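Local coordinates for CADD-like protein of unknown function (Nostoc punctiforme, PDB 3B5O), which is of unknown function but resembles the chlamydial protein CADD and probably belongs to the all-helical, heme-oxygenase-like group of proteins, at residues 93-98 with 173-178. Numbering follows the deposited sequence.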
# COMPACT_ATOMS: atom_id res chain seq x y z
N ILE A 93 2.13 -14.84 12.33
CA ILE A 93 3.21 -13.97 11.89
C ILE A 93 2.61 -12.88 10.99
O ILE A 93 1.94 -13.18 10.00
CB ILE A 93 4.28 -14.74 11.09
CG1 ILE A 93 4.81 -15.94 11.88
CG2 ILE A 93 5.41 -13.82 10.70
CD1 ILE A 93 5.71 -16.84 11.05
N SER A 94 2.81 -11.63 11.35
CA SER A 94 2.27 -10.55 10.54
C SER A 94 2.87 -10.51 9.15
O SER A 94 4.02 -10.91 8.92
CB SER A 94 2.52 -9.19 11.21
OG SER A 94 3.89 -8.83 11.18
N HIS A 95 2.09 -9.97 8.22
CA HIS A 95 2.59 -9.72 6.87
C HIS A 95 3.83 -8.85 6.86
O HIS A 95 4.78 -9.10 6.11
CB HIS A 95 1.48 -9.14 5.99
CG HIS A 95 0.39 -10.12 5.67
ND1 HIS A 95 -0.75 -9.77 4.99
CD2 HIS A 95 0.28 -11.44 5.93
CE1 HIS A 95 -1.52 -10.83 4.85
NE2 HIS A 95 -0.91 -11.86 5.40
N TYR A 96 3.86 -7.82 7.71
CA TYR A 96 5.02 -6.97 7.86
C TYR A 96 6.25 -7.78 8.24
O TYR A 96 7.32 -7.63 7.66
CB TYR A 96 4.76 -5.85 8.88
CG TYR A 96 5.99 -5.09 9.23
CD1 TYR A 96 6.53 -4.13 8.36
CD2 TYR A 96 6.70 -5.38 10.38
CE1 TYR A 96 7.66 -3.46 8.68
CE2 TYR A 96 7.86 -4.73 10.69
CZ TYR A 96 8.36 -3.76 9.83
OH TYR A 96 9.50 -3.10 10.16
N THR A 97 6.10 -8.65 9.24
CA THR A 97 7.23 -9.44 9.69
C THR A 97 7.73 -10.40 8.62
O THR A 97 8.95 -10.57 8.49
CB THR A 97 6.86 -10.16 10.98
OG1 THR A 97 6.75 -9.17 12.00
CG2 THR A 97 7.93 -11.18 11.37
N LEU A 98 6.81 -11.00 7.87
CA LEU A 98 7.22 -11.90 6.77
C LEU A 98 8.09 -11.14 5.77
O LEU A 98 9.12 -11.64 5.32
CB LEU A 98 6.01 -12.51 6.08
CG LEU A 98 5.19 -13.50 6.91
CD1 LEU A 98 3.92 -13.88 6.17
CD2 LEU A 98 6.01 -14.77 7.25
N GLN A 173 8.65 -16.02 -0.53
CA GLN A 173 8.00 -16.48 -1.75
C GLN A 173 6.53 -16.87 -1.53
O GLN A 173 5.69 -16.65 -2.41
CB GLN A 173 8.76 -17.66 -2.37
CG GLN A 173 8.22 -18.12 -3.73
CD GLN A 173 8.15 -17.00 -4.75
OE1 GLN A 173 7.06 -16.61 -5.19
NE2 GLN A 173 9.30 -16.45 -5.11
N TYR A 174 6.22 -17.44 -0.36
CA TYR A 174 4.82 -17.75 -0.01
C TYR A 174 4.01 -16.48 0.22
O TYR A 174 2.88 -16.36 -0.27
CB TYR A 174 4.71 -18.64 1.24
CG TYR A 174 3.26 -18.80 1.69
CD1 TYR A 174 2.43 -19.75 1.10
CD2 TYR A 174 2.72 -17.96 2.66
CE1 TYR A 174 1.10 -19.88 1.49
CE2 TYR A 174 1.39 -18.08 3.06
CZ TYR A 174 0.58 -19.04 2.47
OH TYR A 174 -0.74 -19.16 2.85
N PHE A 175 4.57 -15.55 0.99
CA PHE A 175 3.97 -14.22 1.18
C PHE A 175 3.55 -13.61 -0.17
O PHE A 175 2.43 -13.12 -0.32
CB PHE A 175 4.92 -13.27 1.93
CG PHE A 175 4.50 -11.82 1.92
CD1 PHE A 175 3.36 -11.41 2.62
CD2 PHE A 175 5.24 -10.87 1.23
CE1 PHE A 175 2.97 -10.07 2.61
CE2 PHE A 175 4.86 -9.52 1.21
CZ PHE A 175 3.73 -9.12 1.91
N PHE A 176 4.45 -13.66 -1.15
CA PHE A 176 4.15 -13.13 -2.48
C PHE A 176 3.08 -13.95 -3.21
O PHE A 176 2.13 -13.39 -3.77
CB PHE A 176 5.42 -13.05 -3.33
CG PHE A 176 6.38 -11.97 -2.90
CD1 PHE A 176 5.93 -10.74 -2.46
CD2 PHE A 176 7.74 -12.17 -3.02
CE1 PHE A 176 6.83 -9.74 -2.09
CE2 PHE A 176 8.64 -11.18 -2.66
CZ PHE A 176 8.19 -9.96 -2.19
N SER A 177 3.22 -15.27 -3.20
CA SER A 177 2.29 -16.15 -3.92
C SER A 177 0.86 -16.10 -3.36
O SER A 177 -0.10 -16.17 -4.14
CB SER A 177 2.80 -17.59 -3.94
OG SER A 177 3.95 -17.68 -4.78
N LYS A 178 0.72 -15.97 -2.04
CA LYS A 178 -0.62 -15.91 -1.43
C LYS A 178 -1.40 -14.68 -1.88
O LYS A 178 -2.63 -14.69 -1.88
CB LYS A 178 -0.57 -15.99 0.11
CG LYS A 178 -0.08 -14.73 0.85
CD LYS A 178 -0.45 -14.76 2.36
CE LYS A 178 -1.89 -14.28 2.61
NZ LYS A 178 -2.31 -14.33 4.06
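His95 reaches from the first turn of helix 95-107 to Phe175 and Lys178 on helix 170-180, joining two helices of an all-helical chain, consistent with a heme-oxygenase-like fold. CB of His95 lies 3.8 Å from CE1 of Phe175. One atom further, CG stays close to that same CE1, and the two rings form an offset edge-to-face pair: the edge of Phe175 is turned to the face of His95, with the planes at 61°. ND1 has a weak hydrogen bond to Glu85. At the far side of the ring, NE2 of His95 accepts a hydrogen bond from NZ of Lys178, 3.1 Å away, with the donor 19° out of the imidazole plane. A bend at chi3 swings CE of Lys178 toward CE1 and NE2 of His95, and the extended last torsion carries NZ on to the ring nitrogen. Replacing His95 with alanine would probably leave Lys178 NZ without this acceptor and open a gap beside the Phe175 edge. A turn further on, Leu98 adds an apolar touch, its CB 4.4 Å from CB of Phe175. The helix carrying His95 starts after the N-cap residue Ser94, where OG of Ser94 accepts from N of Thr97 at 2.9 Å, with an angle of 157° at the hydrogen.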